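Local atomic coordinates of probable glutamine-binding lipoprotein GlnH (GLNBP) (Mycobacterium tuberculosis, PDB entry 6H20), a protein that binds aspartate and related amino acids, including asparagine and glutamate, as a solute-binding lipoprotein, and probably takes part in signalling that controls glutamate metabolism. Residues E8-Q13 and I185-N190; C165-T170 and V189-C194. One frame throughout, in Å; residues are numbered along the deposited sequence.

Interaction 1: E8-Q13 and I185-N190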
loop_
_atom_site.group_PDB
_atom_site.type_symbol
_atom_site.label_atom_id
_atom_site.label_comp_id
_atom_site.label_asym_id
_atom_site.label_seq_id
_atom_site.Cartn_x
_atom_site.Cartn_y
_atom_site.Cartn_z
ATOM N N GLU A 8 13.581 14.891 -5.650
ATOM C CA GLU A 8 13.188 16.255 -5.971
ATOM C C GLU A 8 12.842 16.995 -4.691
ATOM O O GLU A 8 12.001 16.532 -3.914
ATOM C CB GLU A 8 11.956 16.258 -6.888
ATOM C CG GLU A 8 12.135 15.453 -8.155
ATOM C CD GLU A 8 10.835 15.223 -8.901
ATOM O OE1 GLU A 8 9.841 15.916 -8.612
ATOM O OE2 GLU A 8 10.816 14.332 -9.771
ATOM N N ILE A 9 13.468 18.145 -4.479
ATOM C CA ILE A 9 13.002 19.072 -3.452
ATOM C C ILE A 9 11.829 19.866 -4.021
ATOM O O ILE A 9 11.983 20.630 -4.982
ATOM C CB ILE A 9 14.140 19.990 -2.979
ATOM C CG1 ILE A 9 15.344 19.164 -2.509
ATOM C CG2 ILE A 9 13.644 20.925 -1.881
ATOM C CD1 ILE A 9 16.646 19.964 -2.385
ATOM N N MET A 10 10.639 19.671 -3.448
ATOM C CA MET A 10 9.435 20.255 -4.014
ATOM C C MET A 10 9.384 21.765 -3.748
ATOM O O MET A 10 9.979 22.249 -2.782
ATOM C CB MET A 10 8.212 19.568 -3.411
ATOM C CG MET A 10 8.013 18.157 -3.948
ATOM S SD MET A 10 6.568 17.296 -3.278
ATOM C CE MET A 10 5.640 18.639 -2.566
ATOM N N PRO A 11 8.699 22.531 -4.599
ATOM C CA PRO A 11 8.617 23.992 -4.383
ATOM C C PRO A 11 7.844 24.294 -3.113
ATOM O O PRO A 11 6.883 23.581 -2.794
ATOM C CB PRO A 11 7.858 24.511 -5.615
ATOM C CG PRO A 11 7.497 23.347 -6.435
ATOM C CD PRO A 11 7.894 22.078 -5.744
ATOM N N PRO A 12 8.229 25.325 -2.360
ATOM C CA PRO A 12 7.476 25.654 -1.143
ATOM C C PRO A 12 6.061 26.085 -1.493
ATOM O O PRO A 12 5.845 26.941 -2.353
ATOM C CB PRO A 12 8.279 26.801 -0.515
ATOM C CG PRO A 12 9.600 26.811 -1.225
ATOM C CD PRO A 12 9.348 26.251 -2.588
ATOM N N GLN A 13 5.095 25.460 -0.840
ATOM C CA GLN A 13 3.701 25.773 -1.083
ATOM C C GLN A 13 3.019 25.996 0.254
ATOM O O GLN A 13 3.447 25.443 1.274
ATOM C CB GLN A 13 3.015 24.626 -1.842
ATOM C CG GLN A 13 3.544 24.439 -3.259
ATOM C CD GLN A 13 2.933 23.249 -3.973
ATOM O OE1 GLN A 13 2.001 23.398 -4.766
ATOM N NE2 GLN A 13 3.460 22.060 -3.704
ATOM N N ILE A 185 9.874 19.480 1.693
ATOM C CA ILE A 185 9.362 18.203 1.207
ATOM C C ILE A 185 10.268 17.691 0.100
ATOM O O ILE A 185 10.454 18.366 -0.922
ATOM C CB ILE A 185 7.905 18.305 0.743
ATOM C CG1 ILE A 185 7.021 18.850 1.883
ATOM C CG2 ILE A 185 7.412 16.928 0.284
ATOM C CD1 ILE A 185 5.548 19.049 1.487
ATOM N N VAL A 186 10.836 16.510 0.316
ATOM C CA VAL A 186 11.708 15.838 -0.638
ATOM C C VAL A 186 10.945 14.627 -1.150
ATOM O O VAL A 186 10.537 13.764 -0.362
ATOM C CB VAL A 186 13.026 15.413 0.028
ATOM C CG1 VAL A 186 13.916 14.671 -0.970
ATOM C CG2 VAL A 186 13.741 16.624 0.617
ATOM N N SER A 187 10.714 14.562 -2.457
ATOM C CA SER A 187 9.946 13.457 -3.010
ATOM C C SER A 187 10.840 12.534 -3.831
ATOM O O SER A 187 11.853 12.962 -4.394
ATOM C CB SER A 187 8.726 13.936 -3.805
ATOM O OG SER A 187 9.075 14.505 -5.062
ATOM N N VAL A 188 10.462 11.257 -3.869
ATOM C CA VAL A 188 11.226 10.199 -4.530
ATOM C C VAL A 188 10.263 9.265 -5.256
ATOM O O VAL A 188 9.043 9.381 -5.142
ATOM C CB VAL A 188 12.091 9.400 -3.536
ATOM C CG1 VAL A 188 13.166 10.302 -2.908
ATOM C CG2 VAL A 188 11.202 8.753 -2.482
ATOM N N VAL A 189 10.827 8.306 -5.995
ATOM C CA VAL A 189 9.997 7.333 -6.706
ATOM C C VAL A 189 9.385 6.322 -5.744
ATOM O O VAL A 189 8.188 6.017 -5.821
ATOM C CB VAL A 189 10.804 6.631 -7.812
ATOM C CG1 VAL A 189 9.949 5.540 -8.464
ATOM C CG2 VAL A 189 11.262 7.632 -8.841
ATOM N N ASN A 190 10.193 5.755 -4.846
ATOM C CA ASN A 190 9.686 4.706 -3.977
ATOM C C ASN A 190 10.271 4.842 -2.575
ATOM O O ASN A 190 11.223 5.591 -2.341
ATOM C CB ASN A 190 9.860 3.304 -4.583
ATOM C CG ASN A 190 11.304 2.919 -4.754
ATOM O OD1 ASN A 190 12.082 2.947 -3.803
ATOM N ND2 ASN A 190 11.678 2.562 -5.978
HETATM O O HOH W 1 9.883 21.977 -0.070
#
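Residues 8-9 add a short antiparallel strand to the edge of strand 184-188. Glu8 and Ser187 form a hydrogen-bonded pair. Glu8 N donates to Ser187 O (2.9 Å) and Ser187 N to Glu8 O (2.8 Å). Ile9 and Val186 are the non-hydrogen-bonded pair that follows. Met10 N donates to Ile185 O at 2.8 Å, nearly along the C=O axis. Beyond it the segment peels away into Pro11 and Pro12. A water completes the Met10-Ile185 pair, donating to Met10 O and accepting from Ile185 N.

Met10 carries the side-chain packing. Its CG stands anti to the carbonyl carbon (chi1 -73°), and the extended chi2 carries SD to 3.7 Å from Ile185 CG2. The nearly eclipsed chi3 (16°) folds CE back onto the same methyl, and the two side chains cross obliquely. Ser187, two residues along on the same face, brings CB to 4.0 Å from Met10 SD. Ile9 and Val186 meet loosely on the face opposite Glu8 and Ser187, CG1 to CG2 at 4.3 Å. Ser187 OG is hydrogen-bonded to Arg168 NH1, which also makes a weak, long ion pair with Glu8.

Strand 163-167 pairs with strand 184-188 in parallel. Leu173 of helix 171-176 touches both Met10 and Ile185.

Interaction 2: C165-T170 and V189-C194. With ASN (asparagine), chain B.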
loop_
_atom_site.group_PDB
_atom_site.type_symbol
_atom_site.label_atom_id
_atom_site.label_comp_id
_atom_site.label_asym_id
_atom_site.label_seq_id
_atom_site.Cartn_x
_atom_site.Cartn_y
_atom_site.Cartn_z
ATOM N N CYS A 165 10.897 13.101 3.652
ATOM C CA CYS A 165 10.819 12.360 2.399
ATOM C C CYS A 165 9.480 11.652 2.254
ATOM O O CYS A 165 8.991 11.012 3.197
ATOM C CB CYS A 165 11.947 11.330 2.349
ATOM S SG CYS A 165 12.127 10.483 0.749
ATOM N N VAL A 166 8.914 11.735 1.040
ATOM C CA VAL A 166 7.699 11.013 0.665
ATOM C C VAL A 166 7.846 10.535 -0.770
ATOM O O VAL A 166 8.495 11.183 -1.594
ATOM C CB VAL A 166 6.410 11.861 0.791
ATOM C CG1 VAL A 166 6.073 12.101 2.256
ATOM C CG2 VAL A 166 6.564 13.152 0.018
ATOM N N ALA A 167 7.212 9.414 -1.081
ATOM C CA ALA A 167 7.167 8.975 -2.470
ATOM C C ALA A 167 6.084 9.734 -3.223
ATOM O O ALA A 167 5.016 10.033 -2.677
ATOM C CB ALA A 167 6.902 7.473 -2.558
ATOM N N ARG A 168 6.363 10.050 -4.484
ATOM C CA ARG A 168 5.379 10.741 -5.296
ATOM C C ARG A 168 4.175 9.831 -5.534
ATOM O O ARG A 168 4.295 8.602 -5.578
ATOM C CB ARG A 168 6.017 11.192 -6.615
ATOM C CG ARG A 168 6.930 12.403 -6.428
ATOM C CD ARG A 168 7.446 12.976 -7.743
ATOM N NE ARG A 168 8.406 12.097 -8.409
ATOM C CZ ARG A 168 9.689 11.982 -8.076
ATOM N NH1 ARG A 168 10.190 12.675 -7.058
ATOM N NH2 ARG A 168 10.479 11.159 -8.765
ATOM N N GLY A 169 2.997 10.440 -5.620
ATOM C CA GLY A 169 1.810 9.668 -5.943
ATOM C C GLY A 169 1.162 9.003 -4.755
ATOM O O GLY A 169 0.357 8.076 -4.933
ATOM N N THR A 170 1.472 9.442 -3.542
ATOM C CA THR A 170 0.985 8.754 -2.355
ATOM C C THR A 170 0.079 9.652 -1.528
ATOM O O THR A 170 0.146 10.885 -1.590
ATOM C CB THR A 170 2.149 8.289 -1.467
ATOM O OG1 THR A 170 2.901 9.429 -1.012
ATOM C CG2 THR A 170 3.053 7.315 -2.217
ATOM N N VAL A 189 10.827 8.306 -5.995
ATOM C CA VAL A 189 9.997 7.333 -6.706
ATOM C C VAL A 189 9.385 6.322 -5.744
ATOM O O VAL A 189 8.188 6.017 -5.821
ATOM C CB VAL A 189 10.804 6.631 -7.812
ATOM C CG1 VAL A 189 9.949 5.540 -8.464
ATOM C CG2 VAL A 189 11.262 7.632 -8.841
ATOM N N ASN A 190 10.193 5.755 -4.846
ATOM C CA ASN A 190 9.686 4.706 -3.977
ATOM C C ASN A 190 10.271 4.842 -2.575
ATOM O O ASN A 190 11.223 5.591 -2.341
ATOM C CB ASN A 190 9.860 3.304 -4.583
ATOM C CG ASN A 190 11.304 2.919 -4.754
ATOM O OD1 ASN A 190 12.082 2.947 -3.803
ATOM N ND2 ASN A 190 11.678 2.562 -5.978
ATOM N N TRP A 191 9.670 4.108 -1.634
ATOM C CA TRP A 191 10.025 4.279 -0.229
ATOM C C TRP A 191 11.443 3.818 0.077
ATOM O O TRP A 191 12.074 4.357 0.993
ATOM C CB TRP A 191 8.998 3.588 0.665
ATOM C CG TRP A 191 7.690 4.285 0.564
ATOM C CD1 TRP A 191 6.558 3.819 -0.043
ATOM C CD2 TRP A 191 7.385 5.605 1.032
ATOM N NE1 TRP A 191 5.567 4.760 0.041
ATOM C CE2 TRP A 191 6.038 5.863 0.693
ATOM C CE3 TRP A 191 8.108 6.589 1.718
ATOM C CZ2 TRP A 191 5.414 7.067 0.990
ATOM C CZ3 TRP A 191 7.490 7.790 2.023
ATOM C CH2 TRP A 191 6.141 8.020 1.658
ATOM N N ALA A 192 11.965 2.847 -0.678
ATOM C CA ALA A 192 13.353 2.445 -0.468
ATOM C C ALA A 192 14.296 3.613 -0.720
ATOM O O ALA A 192 15.361 3.701 -0.088
ATOM C CB ALA A 192 13.691 1.264 -1.373
ATOM N N ASP A 193 13.918 4.522 -1.633
ATOM C CA ASP A 193 14.744 5.691 -1.920
ATOM C C ASP A 193 14.793 6.634 -0.725
ATOM O O ASP A 193 15.819 7.281 -0.484
ATOM C CB ASP A 193 14.208 6.418 -3.152
ATOM C CG ASP A 193 14.190 5.542 -4.383
ATOM O OD1 ASP A 193 15.052 4.644 -4.499
ATOM O OD2 ASP A 193 13.317 5.753 -5.252
ATOM N N CYS A 194 13.687 6.737 0.025
ATOM C CA CYS A 194 13.692 7.553 1.237
ATOM C C CYS A 194 14.654 6.979 2.258
ATOM O O CYS A 194 15.344 7.727 2.964
ATOM C CB CYS A 194 12.293 7.624 1.853
ATOM S SG CYS A 194 11.130 8.687 1.003
HETATM N N ASN B . -0.647 3.637 1.334
HETATM C CA ASN B . -0.167 4.921 0.827
HETATM C C ASN B . -0.841 5.223 -0.499
HETATM O O ASN B . -0.419 6.143 -1.224
HETATM C CB ASN B . 1.355 4.911 0.672
HETATM C CG ASN B . 1.826 3.982 -0.420
HETATM O OD1 ASN B . 1.104 3.102 -0.879
HETATM N ND2 ASN B . 3.040 4.200 -0.868
HETATM O OXT ASN B . -1.821 4.527 -0.841
HETATM O O HOH W 2 5.973 7.130 -7.072
#
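Val189 leads out of strand 184-188 and lies against Arg168. Its CG2 is 3.6 Å from Arg168 NH2, and its N sits over one face of the guanidinium. The arginine is bent at chi3 (-70°); NH2 is bonded to Gly6 O, while NH1 goes to Ser187. A water donates to both Val189 O and Arg168 O, joining the two backbones.

Asn190 is the N-cap of helix 191-199. Its OD1 accepts from Asp193 N at 3.2 Å, and its own N donates to Asp193 OD2. The pair is a capping box.

Trp191 carries the contact. CG stands anti to the carbonyl carbon (chi1 -67°), and the indole lies against the end of strand 163-167. Ala167 CB packs over one face, 4.0 Å from the centroid of the six-membered ring, a CH-pi contact. Ala167 N lies over the same face, 3.3 Å from CH2. Cys165 O meets the ring edge in plane. So does ND2 of the bound asparagine, 2.7 Å from Trp191 NE1. The protein belongs to solute-binding protein family 3, and here Thr170, in the turn after strand 163-167, and Trp191, just after the N-cap, line the amino-acid pocket. Thr170 CG2 is 3.4 Å from the ligand ND2. Thr170 OG1 donates to Ala167 O across a type II turn and caps Leu173 N of helix 171-176.

Asp193 closes the capping box from the first turn. Cys194 SG is bonded to Cys165 SG, with a chi3 of -81°, which ties helix 191-199 covalently to strand 163-167.

From the N terminus, residues 8-13 come first and pair with strand 184-188, so interaction 1 closes a long loop of 171 residues. Residues 165-170 lie within that loop, and interaction 2 closes a short one of 18 residues that includes helix 171-176. The second segments overlap at Val189 and Asn190. Interaction 2 runs a little past the end of interaction 1, so the two are not cleanly nested. Strand 184-188 lies between strands 8-9 and 163-167 in one sheet, and helix 191-199 follows it. Arg168 joins the contacts: its N meets Val188 O. Val188 CG2 also packs on Cys194 SG. Together they tie the N-terminal segment to the sheet and helix beside the ligand pocket.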